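Local coordinates for protein CAS6A (Thermus thermophilus, PDB 4C97) that probably cuts CRISPR RNA precursors as an endoribonuclease of the Cas6 family, as part of antiviral defence, at residues E17-E21 against L88-F92; L32-A37 against R73-L78; R62-L66 against F221-S225; P144-E149 against L171-V177; L180-L185 against G195-R199. The protein carries 1 engineered substitution. All blocks are in the same frame, centred on the assembly; numbering follows the deposited sequence.

Interaction 1. Residues E17-E21 against L88-F92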
# COMPACT_ATOMS: atom_id res chain seq x y z
N GLU A 17 -11.96 -13.79 -17.12
CA GLU A 17 -12.22 -14.80 -16.12
C GLU A 17 -11.11 -14.82 -15.07
O GLU A 17 -9.93 -14.71 -15.39
CB GLU A 17 -12.34 -16.17 -16.80
CG GLU A 17 -13.55 -16.99 -16.39
CD GLU A 17 -13.71 -18.24 -17.22
OE1 GLU A 17 -13.48 -18.18 -18.44
OE2 GLU A 17 -14.05 -19.30 -16.64
N GLY A 18 -11.50 -14.95 -13.80
CA GLY A 18 -10.53 -15.14 -12.73
C GLY A 18 -10.07 -13.85 -12.10
O GLY A 18 -10.68 -12.79 -12.28
N LEU A 19 -8.99 -13.94 -11.33
CA LEU A 19 -8.38 -12.77 -10.73
C LEU A 19 -6.94 -12.68 -11.14
O LEU A 19 -6.32 -13.67 -11.49
CB LEU A 19 -8.47 -12.84 -9.21
CG LEU A 19 -9.88 -12.62 -8.68
CD1 LEU A 19 -10.20 -13.66 -7.63
CD2 LEU A 19 -9.99 -11.20 -8.13
N PRO A 20 -6.39 -11.47 -11.09
CA PRO A 20 -4.96 -11.36 -11.35
C PRO A 20 -4.16 -12.18 -10.36
O PRO A 20 -4.62 -12.42 -9.24
CB PRO A 20 -4.67 -9.87 -11.14
CG PRO A 20 -5.96 -9.21 -11.27
CD PRO A 20 -6.97 -10.16 -10.76
N GLU A 21 -2.99 -12.62 -10.81
CA GLU A 21 -2.06 -13.39 -10.00
C GLU A 21 -0.87 -12.49 -9.66
O GLU A 21 -0.46 -11.68 -10.48
CB GLU A 21 -1.61 -14.61 -10.78
CG GLU A 21 -2.74 -15.58 -11.00
CD GLU A 21 -2.35 -16.77 -11.85
OE1 GLU A 21 -1.19 -16.82 -12.34
OE2 GLU A 21 -3.21 -17.65 -12.03
N LEU A 88 -2.08 -10.96 -16.75
CA LEU A 88 -1.77 -10.73 -15.35
C LEU A 88 -1.90 -12.06 -14.65
O LEU A 88 -2.58 -12.18 -13.63
CB LEU A 88 -2.75 -9.73 -14.74
CG LEU A 88 -2.87 -8.40 -15.49
CD1 LEU A 88 -3.96 -7.54 -14.88
CD2 LEU A 88 -1.56 -7.66 -15.50
N GLY A 89 -1.25 -13.07 -15.23
CA GLY A 89 -1.59 -14.45 -14.97
C GLY A 89 -2.56 -14.80 -16.08
O GLY A 89 -2.16 -14.92 -17.24
N PRO A 90 -3.85 -14.90 -15.75
CA PRO A 90 -4.81 -15.01 -16.86
C PRO A 90 -4.81 -13.74 -17.72
O PRO A 90 -4.36 -12.69 -17.26
CB PRO A 90 -6.16 -15.13 -16.15
CG PRO A 90 -5.85 -15.56 -14.75
CD PRO A 90 -4.51 -14.97 -14.43
N PRO A 91 -5.34 -13.84 -18.94
CA PRO A 91 -5.51 -12.65 -19.79
C PRO A 91 -6.75 -11.86 -19.37
O PRO A 91 -7.78 -12.44 -19.04
CB PRO A 91 -5.72 -13.25 -21.17
CG PRO A 91 -6.34 -14.59 -20.90
CD PRO A 91 -5.72 -15.08 -19.64
N PHE A 92 -6.63 -10.53 -19.38
CA PHE A 92 -7.77 -9.65 -19.13
C PHE A 92 -7.75 -8.55 -20.14
O PHE A 92 -6.70 -8.14 -20.62
CB PHE A 92 -7.68 -9.00 -17.74
CG PHE A 92 -7.70 -9.98 -16.60
CD1 PHE A 92 -8.91 -10.41 -16.06
CD2 PHE A 92 -6.53 -10.46 -16.07
CE1 PHE A 92 -8.93 -11.31 -15.01
CE2 PHE A 92 -6.54 -11.37 -15.01
CZ PHE A 92 -7.75 -11.79 -14.49
O HOH W 1 -9.07 -14.68 -18.29
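Glu21 N donates to Leu88 O over 2.9 Å with an N-H...O angle of 169°, the direct backbone bond between the loop 17-21 and the approach to strand 91-109, and the chains run close there (Pro20 CA to Leu88 CA 5.2 Å, Glu21 CA to Gly89 CA 5.1 Å). The same carbonyl also receives a CH...O contact from Pro20 CA at 3.4 Å. At the other end the chains diverge, and water 1 spans the gap by donating to Glu17 O (3.0 Å) and to Pro91 O (2.7 Å).

Between these ends the Phe92 ring pushes its far corner into the bend of residues 17-20. Its CG sits beside the backbone N (chi1 -62°), and Phe92 CZ comes to 3.6 Å from Leu19 C while Gly18 O lies at the ring edge. The Pro20 and Phe92 side chains cross at about a right angle, Pro20 CD near Phe92 CZ. Pro90 CD lies 3.8 Å from Glu21 CD.

This is the first beta-alpha connection of the N-terminal ferredoxin-like domain, with Glu21 as N-cap of helix 22-36. Leu14 of strand 6-15 packs against Pro20, Leu88 and Phe92, while Leu25 and Phe28 of the helix touch Leu88.

Interaction 2. Residues L32-A37 against R73-L78; sequences LLREVA and RLAPRL
Leu32 meets Arg77 through two different torsional settings: Arg77 directs CG opposite its backbone N and then bends at chi2 (79°), whereas Leu32 keeps CG beside its own N. The result is that Leu32 CD2 lies 3.6 Å above the centre of the Arg77 guanidinium plane, a methyl covering one flat face. The edge of that group is used separately. Arg77 NE reaches Glu35 OE1 at 3.4 Å in a weak salt bridge, with the carboxylate and guanidinium planes 65° apart and thus far from the flat, two-pronged pairing.

These residues belong to helices 22-36 and 68-79, which alternate with the strands of the N-terminal sheet in the beta-alpha-beta-beta-alpha-beta order of a ferredoxin-like domain. The axes of the two short helical segments approach to 10.7 Å, and their directions differ by 120°, so they splay instead of running antiparallel.

Beneath the charged pair the filling is aliphatic. The other methyl of Leu32, CD1, touches Leu78 CD2 at 3.7 Å, and Leu32 CB meets Leu74 CD2 at 3.9 Å. Leu33 starts away from the partner helix, yet its CD1 swings back to Leu74 CD1 (3.9 Å). Val36 CG1 rests on Arg73 CB at 3.5 Å, and the Arg73 guanidinium hydrogen-bonds through NH1 to Gly69 O. Leu74 and Leu78 also press on Leu65 and Val63 of strand 58-65.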
# COMPACT_ATOMS: atom_id res chain seq x y z
N LEU A 32 6.52 -3.15 -18.25
CA LEU A 32 6.42 -1.69 -18.47
C LEU A 32 7.63 -0.90 -17.96
O LEU A 32 8.11 0.04 -18.61
CB LEU A 32 5.15 -1.14 -17.82
CG LEU A 32 3.84 -1.69 -18.37
CD1 LEU A 32 2.70 -1.11 -17.59
CD2 LEU A 32 3.70 -1.37 -19.85
N LEU A 33 8.12 -1.28 -16.79
CA LEU A 33 9.28 -0.64 -16.18
C LEU A 33 10.56 -0.74 -17.02
O LEU A 33 11.19 0.28 -17.32
CB LEU A 33 9.55 -1.28 -14.82
CG LEU A 33 10.02 -0.34 -13.72
CD1 LEU A 33 8.93 0.67 -13.40
CD2 LEU A 33 10.38 -1.16 -12.50
N ARG A 34 10.94 -1.97 -17.39
CA ARG A 34 12.17 -2.26 -18.13
C ARG A 34 12.21 -1.36 -19.37
O ARG A 34 13.27 -0.95 -19.84
CB ARG A 34 12.21 -3.74 -18.57
CG ARG A 34 12.29 -4.80 -17.44
CD ARG A 34 12.02 -6.24 -17.99
NE ARG A 34 11.15 -7.06 -17.13
CZ ARG A 34 10.18 -7.88 -17.57
NH1 ARG A 34 9.94 -8.01 -18.87
NH2 ARG A 34 9.44 -8.57 -16.70
N GLU A 35 11.03 -1.06 -19.87
CA GLU A 35 10.87 -0.24 -21.05
C GLU A 35 10.97 1.25 -20.72
O GLU A 35 11.90 1.93 -21.17
CB GLU A 35 9.51 -0.53 -21.67
CG GLU A 35 9.10 0.43 -22.76
CD GLU A 35 7.80 0.01 -23.43
OE1 GLU A 35 6.82 -0.27 -22.72
OE2 GLU A 35 7.79 -0.07 -24.68
N VAL A 36 10.02 1.76 -19.94
CA VAL A 36 9.91 3.21 -19.76
C VAL A 36 10.82 3.77 -18.65
O VAL A 36 11.24 4.92 -18.72
CB VAL A 36 8.44 3.64 -19.52
CG1 VAL A 36 8.35 5.15 -19.47
CG2 VAL A 36 7.55 3.12 -20.64
N ALA A 37 11.14 2.95 -17.65
CA ALA A 37 11.96 3.40 -16.52
C ALA A 37 12.97 2.33 -16.11
O ALA A 37 13.99 2.13 -16.79
CB ALA A 37 11.07 3.77 -15.34
N ARG A 73 6.18 9.05 -16.11
CA ARG A 73 6.48 8.10 -17.16
C ARG A 73 5.47 6.97 -17.33
O ARG A 73 5.18 6.57 -18.46
CB ARG A 73 7.85 7.51 -16.94
CG ARG A 73 8.94 8.49 -17.19
CD ARG A 73 10.26 7.93 -16.74
NE ARG A 73 11.35 8.86 -16.98
CZ ARG A 73 11.47 10.06 -16.41
NH1 ARG A 73 10.56 10.50 -15.55
NH2 ARG A 73 12.51 10.82 -16.72
N LEU A 74 4.93 6.47 -16.22
CA LEU A 74 4.09 5.28 -16.29
C LEU A 74 2.61 5.56 -16.51
O LEU A 74 1.94 4.79 -17.21
CB LEU A 74 4.26 4.42 -15.04
CG LEU A 74 5.41 3.43 -15.15
CD1 LEU A 74 5.82 2.97 -13.78
CD2 LEU A 74 4.99 2.25 -15.99
N ALA A 75 2.09 6.65 -15.93
CA ALA A 75 0.66 6.91 -16.01
C ALA A 75 0.17 6.92 -17.46
O ALA A 75 -0.78 6.21 -17.79
CB ALA A 75 0.27 8.20 -15.27
N PRO A 76 0.84 7.69 -18.35
CA PRO A 76 0.38 7.70 -19.74
C PRO A 76 0.41 6.32 -20.37
O PRO A 76 -0.45 5.97 -21.17
CB PRO A 76 1.40 8.63 -20.44
CG PRO A 76 2.04 9.40 -19.36
CD PRO A 76 2.05 8.51 -18.16
N ARG A 77 1.42 5.53 -20.01
CA ARG A 77 1.54 4.19 -20.55
C ARG A 77 0.42 3.30 -19.99
O ARG A 77 -0.15 2.49 -20.71
CB ARG A 77 2.92 3.62 -20.22
CG ARG A 77 3.19 2.24 -20.78
CD ARG A 77 3.56 2.28 -22.26
NE ARG A 77 3.62 0.93 -22.82
CZ ARG A 77 2.55 0.17 -23.04
NH1 ARG A 77 1.33 0.62 -22.74
NH2 ARG A 77 2.69 -1.05 -23.54
N LEU A 78 0.08 3.49 -18.71
CA LEU A 78 -1.05 2.75 -18.14
C LEU A 78 -2.35 3.16 -18.81
O LEU A 78 -3.14 2.31 -19.19
CB LEU A 78 -1.12 2.92 -16.63
CG LEU A 78 0.02 2.27 -15.84
CD1 LEU A 78 -0.04 2.71 -14.38
CD2 LEU A 78 -0.01 0.76 -15.94

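Interaction 3. Residues R62-L66 against F221-S225; sequences RVSLL and FAFYS
Arg62 supplies most of the polar part of this contact by holding a single backbone oxygen with two nitrogens. NH1 and NH2 both donate to Phe223 O, at 2.9 Å and 2.8 Å respectively, and the oxygen lies within 6° of the guanidinium plane. The NH1 donor sits nearly along the C=O axis, whereas NH2 comes in tilted from the carbonyl plane. A bend at chi3 (-89°) turns the guanidinium toward the helix. Ser64 adds a third side-chain-to-carbonyl bond: its OG donates to Tyr224 O at 2.8 Å, in the carbonyl plane and on a lone pair. Both acceptors are carbonyls in the last turn of helix 209-225, where the helix dipole would favour a positive group. Water 2 accepts a weak bond from Arg62 NH1 and lies 3.0 Å from Ala222 O.

The cation-pi contact uses the same NH2. It stands 3.3 Å above the centre of the Phe223 ring, but the guanidinium and ring planes are 76° apart, so the group stands end-on over the face, NH2 foremost, with Arg62 CZ 4.7 Å from the ring centroid.

Apolar packing comes from Leu66, whose CD2 touches Tyr224 CB at 3.8 Å and Phe221 CE1 at 4.4 Å.

Arg62 NE is held by Trp104 O. Ala9 of strand 6-15 lies against Arg62 and Ser64, and helix 144-158 also packs here, with Phe158 on Leu66 and Leu155 on Phe221. The buried contact therefore joins the two ferredoxin-like domains, as in the Cas6 family.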
# COMPACT_ATOMS: atom_id res chain seq x y z
N ARG A 62 -4.12 -2.86 -9.32
CA ARG A 62 -3.74 -1.50 -8.99
C ARG A 62 -2.24 -1.32 -8.94
O ARG A 62 -1.48 -2.21 -8.52
CB ARG A 62 -4.42 -1.01 -7.69
CG ARG A 62 -3.59 -1.06 -6.47
CD ARG A 62 -4.43 -0.84 -5.21
NE ARG A 62 -4.63 0.54 -4.77
CZ ARG A 62 -4.09 1.07 -3.67
NH1 ARG A 62 -3.23 0.38 -2.92
NH2 ARG A 62 -4.40 2.31 -3.31
N VAL A 63 -1.82 -0.15 -9.43
CA VAL A 63 -0.42 0.21 -9.50
C VAL A 63 -0.23 1.49 -8.72
O VAL A 63 -0.82 2.52 -9.07
CB VAL A 63 0.02 0.42 -10.95
CG1 VAL A 63 1.48 0.85 -11.03
CG2 VAL A 63 -0.21 -0.84 -11.75
N SER A 64 0.58 1.43 -7.65
CA SER A 64 0.94 2.60 -6.88
C SER A 64 2.29 3.07 -7.28
O SER A 64 3.24 2.29 -7.33
CB SER A 64 1.05 2.32 -5.37
OG SER A 64 -0.16 1.88 -4.83
N LEU A 65 2.37 4.38 -7.47
CA LEU A 65 3.56 5.07 -7.92
C LEU A 65 3.87 6.14 -6.90
O LEU A 65 3.06 7.05 -6.65
CB LEU A 65 3.34 5.68 -9.30
CG LEU A 65 2.81 4.67 -10.33
CD1 LEU A 65 2.38 5.36 -11.62
CD2 LEU A 65 3.87 3.59 -10.59
N LEU A 66 5.05 6.01 -6.28
CA LEU A 66 5.38 6.79 -5.07
C LEU A 66 6.31 7.97 -5.32
O LEU A 66 6.61 8.75 -4.40
CB LEU A 66 5.98 5.86 -4.00
CG LEU A 66 5.11 4.66 -3.65
CD1 LEU A 66 5.82 3.83 -2.60
CD2 LEU A 66 3.71 5.05 -3.18
N PHE A 221 -0.50 7.63 3.99
CA PHE A 221 0.48 7.06 3.07
C PHE A 221 0.24 5.58 2.82
O PHE A 221 0.48 5.08 1.70
CB PHE A 221 1.86 7.29 3.66
CG PHE A 221 2.99 6.86 2.79
CD1 PHE A 221 3.19 7.42 1.54
CD2 PHE A 221 3.90 5.91 3.24
CE1 PHE A 221 4.26 7.04 0.76
CE2 PHE A 221 4.96 5.53 2.45
CZ PHE A 221 5.14 6.11 1.21
N ALA A 222 -0.22 4.87 3.86
CA ALA A 222 -0.51 3.44 3.72
C ALA A 222 -1.35 3.05 2.47
O ALA A 222 -1.09 2.02 1.82
CB ALA A 222 -1.15 2.91 4.99
N PHE A 223 -2.32 3.88 2.13
CA PHE A 223 -3.18 3.67 0.97
C PHE A 223 -2.33 3.47 -0.29
O PHE A 223 -2.67 2.68 -1.18
CB PHE A 223 -4.07 4.90 0.78
CG PHE A 223 -5.00 4.82 -0.41
CD1 PHE A 223 -6.19 4.12 -0.34
CD2 PHE A 223 -4.69 5.49 -1.59
CE1 PHE A 223 -7.04 4.07 -1.40
CE2 PHE A 223 -5.55 5.43 -2.66
CZ PHE A 223 -6.73 4.74 -2.57
N TYR A 224 -1.25 4.24 -0.38
CA TYR A 224 -0.36 4.21 -1.55
C TYR A 224 0.74 3.17 -1.40
O TYR A 224 1.01 2.42 -2.34
CB TYR A 224 0.24 5.60 -1.79
CG TYR A 224 -0.83 6.61 -2.08
CD1 TYR A 224 -1.39 6.70 -3.35
CD2 TYR A 224 -1.30 7.46 -1.10
CE1 TYR A 224 -2.39 7.59 -3.63
CE2 TYR A 224 -2.30 8.38 -1.37
CZ TYR A 224 -2.84 8.44 -2.64
OH TYR A 224 -3.84 9.32 -2.92
N SER A 225 1.39 3.13 -0.23
CA SER A 225 2.58 2.29 -0.08
C SER A 225 2.27 0.83 0.23
O SER A 225 3.02 -0.09 -0.14
CB SER A 225 3.48 2.83 1.02
OG SER A 225 2.79 2.81 2.25
O HOH W 2 -2.15 -0.21 0.16

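Interaction 4. Residues P144-E149 against L171-V177; sequences PRLVLE and LLERTTV
Van der Waals packing of the first turns of helix 144-158 against the end of helix 165-174 and the start of strand 176-186 joins Pro144, Arg145, Leu148 and Glu149 to Leu171, Leu172, Thr175 and Val177. The helices come very near: the CA atoms of Arg145 and Leu172 are 4.4 Å apart, and Arg145 CB lies 3.4 Å from Leu172 O. Leu172 fills the join with both methyls, CD2 sitting 3.4 Å from Glu149 N and CD1 touching Glu149 CB and CG, the two side chains crossing obliquely.

In the C-terminal ferredoxin-like half a two-helix connection returns to the sheet here. Helix 165-174 ends in a wider, pi-type turn, and Thr175 closes it by donating from OG1 to Leu171 O over 2.7 Å. That bond fixes the Thr175 rotamer, and Leu148 CD1 meets both atoms, Leu171 O at 3.5 Å and Thr175 OG1, tip to tip, at 3.7 Å. Beyond the turn, Val177 CG2 reaches Pro144 CG at 3.7 Å, the side chains crossing at about a right angle.

Arg145 sends its extended chain away to a salt bridge with Glu143. Leu215 and Leu218 of helix 209-225 cover Leu148 and Leu171, and Tyr202 of strand 199-203 touches Pro144 and Thr175.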
# COMPACT_ATOMS: atom_id res chain seq x y z
N PRO A 144 2.56 -2.63 16.33
CA PRO A 144 2.78 -1.21 15.99
C PRO A 144 4.18 -0.91 15.43
O PRO A 144 4.31 -0.20 14.42
CB PRO A 144 2.57 -0.48 17.32
CG PRO A 144 1.63 -1.39 18.11
CD PRO A 144 1.94 -2.80 17.66
N ARG A 145 5.24 -1.41 16.06
CA ARG A 145 6.58 -1.03 15.62
C ARG A 145 6.87 -1.50 14.18
O ARG A 145 7.53 -0.81 13.38
CB ARG A 145 7.64 -1.54 16.59
CG ARG A 145 7.67 -3.03 16.66
CD ARG A 145 8.59 -3.52 17.74
NE ARG A 145 8.67 -4.98 17.64
CZ ARG A 145 9.53 -5.64 16.86
NH1 ARG A 145 10.44 -5.00 16.12
NH2 ARG A 145 9.48 -6.96 16.83
N LEU A 146 6.32 -2.66 13.84
CA LEU A 146 6.53 -3.23 12.51
C LEU A 146 5.77 -2.45 11.42
O LEU A 146 6.35 -2.09 10.37
CB LEU A 146 6.13 -4.70 12.48
CG LEU A 146 7.01 -5.62 13.32
CD1 LEU A 146 6.52 -7.04 13.29
CD2 LEU A 146 8.48 -5.58 12.86
N VAL A 147 4.48 -2.25 11.66
CA VAL A 147 3.60 -1.54 10.75
C VAL A 147 4.10 -0.11 10.53
O VAL A 147 4.32 0.36 9.35
CB VAL A 147 2.14 -1.52 11.31
CG1 VAL A 147 1.23 -0.57 10.52
CG2 VAL A 147 1.58 -2.91 11.30
N LEU A 148 4.32 0.58 11.65
CA LEU A 148 4.68 1.99 11.58
C LEU A 148 6.10 2.18 11.06
O LEU A 148 6.33 3.15 10.31
CB LEU A 148 4.44 2.69 12.90
CG LEU A 148 2.97 2.67 13.33
CD1 LEU A 148 2.88 3.41 14.65
CD2 LEU A 148 2.00 3.28 12.32
N GLU A 149 7.04 1.29 11.40
CA GLU A 149 8.38 1.43 10.82
C GLU A 149 8.32 1.19 9.32
O GLU A 149 9.02 1.89 8.56
CB GLU A 149 9.36 0.46 11.46
CG GLU A 149 10.80 0.68 11.06
CD GLU A 149 11.22 -0.02 9.78
OE1 GLU A 149 10.51 -0.94 9.31
OE2 GLU A 149 12.28 0.36 9.22
N LEU A 171 6.58 7.03 17.87
CA LEU A 171 5.73 6.24 16.99
C LEU A 171 6.03 4.75 17.14
O LEU A 171 5.11 3.94 17.26
CB LEU A 171 5.92 6.65 15.53
CG LEU A 171 5.38 8.03 15.17
CD1 LEU A 171 5.96 8.47 13.86
CD2 LEU A 171 3.83 8.03 15.13
N LEU A 172 7.31 4.40 17.13
CA LEU A 172 7.68 2.99 17.11
C LEU A 172 7.61 2.32 18.47
O LEU A 172 7.21 1.17 18.58
CB LEU A 172 9.07 2.80 16.52
CG LEU A 172 9.23 3.28 15.08
CD1 LEU A 172 10.55 2.75 14.51
CD2 LEU A 172 8.07 2.90 14.20
N GLU A 173 8.00 3.05 19.52
CA GLU A 173 8.14 2.45 20.84
C GLU A 173 6.92 2.64 21.74
O GLU A 173 6.64 1.79 22.57
CB GLU A 173 9.36 3.02 21.57
CG GLU A 173 10.67 2.74 20.85
CD GLU A 173 10.92 1.25 20.66
OE1 GLU A 173 10.69 0.47 21.62
OE2 GLU A 173 11.34 0.84 19.56
N ARG A 174 6.20 3.75 21.59
CA ARG A 174 5.13 4.04 22.54
C ARG A 174 3.74 3.66 22.03
O ARG A 174 2.82 3.42 22.82
CB ARG A 174 5.19 5.50 23.00
CG ARG A 174 4.38 5.75 24.24
CD ARG A 174 4.67 7.11 24.87
NE ARG A 174 4.05 8.22 24.14
CZ ARG A 174 4.71 9.20 23.52
NH1 ARG A 174 6.04 9.24 23.49
NH2 ARG A 174 4.03 10.15 22.91
N THR A 175 3.57 3.60 20.71
CA THR A 175 2.26 3.28 20.15
C THR A 175 1.83 1.91 20.61
O THR A 175 2.62 0.96 20.62
CB THR A 175 2.25 3.35 18.61
OG1 THR A 175 2.68 4.63 18.19
CG2 THR A 175 0.83 3.11 18.05
N THR A 176 0.56 1.83 21.02
CA THR A 176 -0.03 0.58 21.47
C THR A 176 -1.17 0.18 20.54
O THR A 176 -1.45 0.85 19.53
CB THR A 176 -0.50 0.66 22.94
OG1 THR A 176 -0.81 -0.65 23.40
CG2 THR A 176 -1.74 1.55 23.09
N VAL A 177 -1.82 -0.92 20.87
CA VAL A 177 -2.98 -1.37 20.16
C VAL A 177 -4.20 -1.26 21.04
O VAL A 177 -4.23 -1.81 22.13
CB VAL A 177 -2.81 -2.82 19.67
CG1 VAL A 177 -4.11 -3.36 19.15
CG2 VAL A 177 -1.74 -2.90 18.57

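Interaction 5. Residues L180-L185 against G195-R199; sequences LEGRTL and GFVGR
Glu181, Arg183 and Leu185 pair with Arg199, Val197 and Gly195 in the antiparallel hairpin of strands 176-186 and 194-197, part of the ferredoxin-like C-terminal half, the pairing being carried past the corner at Gly198 to Arg199 of strand 199-203. Each of these three hydrogen-bonded pairs closes a two-bond ring. The six bonds range from 2.8 Å for Gly195 N to Leu185 O up to 2.9 Å for Arg183 N to Val197 O, and angles at the hydrogen of 156° to 168° show fairly straight bonds throughout, although the strands are twisted (146° between directions).

The alternating non-hydrogen-bonded pairs are drawn closer. Gly182 and Gly198 stand CA to CA at 4.1 Å, and Thr184 and Phe196 at 4.3 Å. On the side of the sheet that carries Thr184 and Phe196, the ring leans diagonally across the ladder because CG is anti to the backbone N, carrying Phe196 CZ to 3.6 Å from Gly182 CA. Having no side chain, Gly182 lets the ring approach this far; Leu180 and Phe196 extend toward each other from opposite directions, CG to CZ 4.1 Å. Pro142 touches the phenylalanine in turn.

The other face carries Val197, Leu185 and the charged residues. The Arg199 chain turns from the partner strand to a salt bridge with Glu241. Val197 CG2 meets Leu185 CD1 at 4.1 Å, and the other leucine methyl, CD2, sits 3.4 Å above the plane of the Arg183 guanidinium, offset toward its rim.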
# COMPACT_ATOMS: atom_id res chain seq x y z
N LEU A 180 -7.99 -5.11 17.94
CA LEU A 180 -7.56 -5.91 16.80
C LEU A 180 -8.61 -6.93 16.49
O LEU A 180 -9.18 -7.54 17.39
CB LEU A 180 -6.23 -6.58 17.08
CG LEU A 180 -5.63 -7.59 16.10
CD1 LEU A 180 -4.12 -7.56 16.22
CD2 LEU A 180 -6.15 -9.02 16.31
N GLU A 181 -8.87 -7.14 15.20
CA GLU A 181 -9.76 -8.20 14.78
C GLU A 181 -9.34 -8.68 13.42
O GLU A 181 -9.28 -7.91 12.47
CB GLU A 181 -11.22 -7.74 14.75
CG GLU A 181 -12.14 -8.86 14.33
CD GLU A 181 -13.61 -8.55 14.53
OE1 GLU A 181 -13.99 -7.37 14.49
OE2 GLU A 181 -14.38 -9.52 14.70
N GLY A 182 -9.06 -9.97 13.32
CA GLY A 182 -8.67 -10.49 12.03
C GLY A 182 -8.13 -11.89 12.09
O GLY A 182 -8.34 -12.61 13.08
N ARG A 183 -7.45 -12.26 11.02
CA ARG A 183 -6.92 -13.63 10.92
C ARG A 183 -5.79 -13.65 9.91
O ARG A 183 -5.66 -12.72 9.10
CB ARG A 183 -8.01 -14.61 10.49
CG ARG A 183 -8.48 -14.40 9.08
CD ARG A 183 -9.50 -15.41 8.59
NE ARG A 183 -9.95 -15.02 7.25
CZ ARG A 183 -10.88 -15.65 6.53
NH1 ARG A 183 -11.48 -16.73 7.01
NH2 ARG A 183 -11.20 -15.19 5.33
N THR A 184 -5.00 -14.70 9.92
CA THR A 184 -3.95 -14.84 8.95
C THR A 184 -4.38 -15.77 7.83
O THR A 184 -5.12 -16.74 8.03
CB THR A 184 -2.66 -15.32 9.60
OG1 THR A 184 -2.92 -16.53 10.31
CG2 THR A 184 -2.11 -14.25 10.54
N LEU A 185 -3.91 -15.45 6.63
CA LEU A 185 -4.20 -16.23 5.44
C LEU A 185 -2.89 -16.58 4.76
O LEU A 185 -1.91 -15.83 4.86
CB LEU A 185 -5.09 -15.45 4.46
CG LEU A 185 -6.50 -15.04 4.90
CD1 LEU A 185 -7.17 -14.20 3.81
CD2 LEU A 185 -7.37 -16.25 5.24
N GLY A 195 -0.13 -14.08 6.18
CA GLY A 195 -0.24 -12.67 6.45
C GLY A 195 -1.56 -12.30 7.07
O GLY A 195 -2.59 -12.94 6.83
N PHE A 196 -1.53 -11.27 7.91
CA PHE A 196 -2.73 -10.78 8.58
C PHE A 196 -3.66 -10.02 7.65
O PHE A 196 -3.21 -9.21 6.83
CB PHE A 196 -2.33 -9.84 9.71
CG PHE A 196 -3.50 -9.37 10.55
CD1 PHE A 196 -3.99 -10.16 11.55
CD2 PHE A 196 -4.08 -8.12 10.34
CE1 PHE A 196 -5.05 -9.74 12.32
CE2 PHE A 196 -5.14 -7.70 11.12
CZ PHE A 196 -5.62 -8.49 12.10
N VAL A 197 -4.96 -10.27 7.81
CA VAL A 197 -6.03 -9.51 7.19
C VAL A 197 -7.04 -9.17 8.26
O VAL A 197 -7.40 -10.03 9.09
CB VAL A 197 -6.71 -10.33 6.07
CG1 VAL A 197 -7.92 -9.62 5.51
CG2 VAL A 197 -5.72 -10.59 4.94
N GLY A 198 -7.52 -7.92 8.24
CA GLY A 198 -8.42 -7.48 9.30
C GLY A 198 -8.22 -6.02 9.66
O GLY A 198 -7.77 -5.24 8.85
N ARG A 199 -8.59 -5.66 10.89
CA ARG A 199 -8.56 -4.27 11.31
C ARG A 199 -7.83 -4.14 12.62
O ARG A 199 -8.08 -4.92 13.56
CB ARG A 199 -9.99 -3.76 11.47
CG ARG A 199 -10.13 -2.34 11.93
CD ARG A 199 -11.62 -1.97 11.93
NE ARG A 199 -11.87 -0.55 12.14
CZ ARG A 199 -11.90 0.03 13.33
NH1 ARG A 199 -11.69 -0.69 14.42
NH2 ARG A 199 -12.15 1.33 13.43

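In the fold
Interaction 3 is the buried member of the set; its centre lies about 5 Å from the centre of the chain, and it is rich in side-chain-to-backbone bonds. Interactions 1 and 2 lie in the N-terminal half and interactions 4 and 5 in the C-terminal half, with interaction 2 on the opposite side of the chain's centre from both of these. Interactions 2 and 3 touch through successive elements, strand 58-65 and helix 68-79; interactions 1 and 3 reach the same sheet. Interactions 4 and 5 share strand 176-186, yet one is wholly van der Waals between its segments whereas the other, at the surface, is a backbone ladder. Interactions 1 and 2, partly buried, mix apolar packing with one direct polar link.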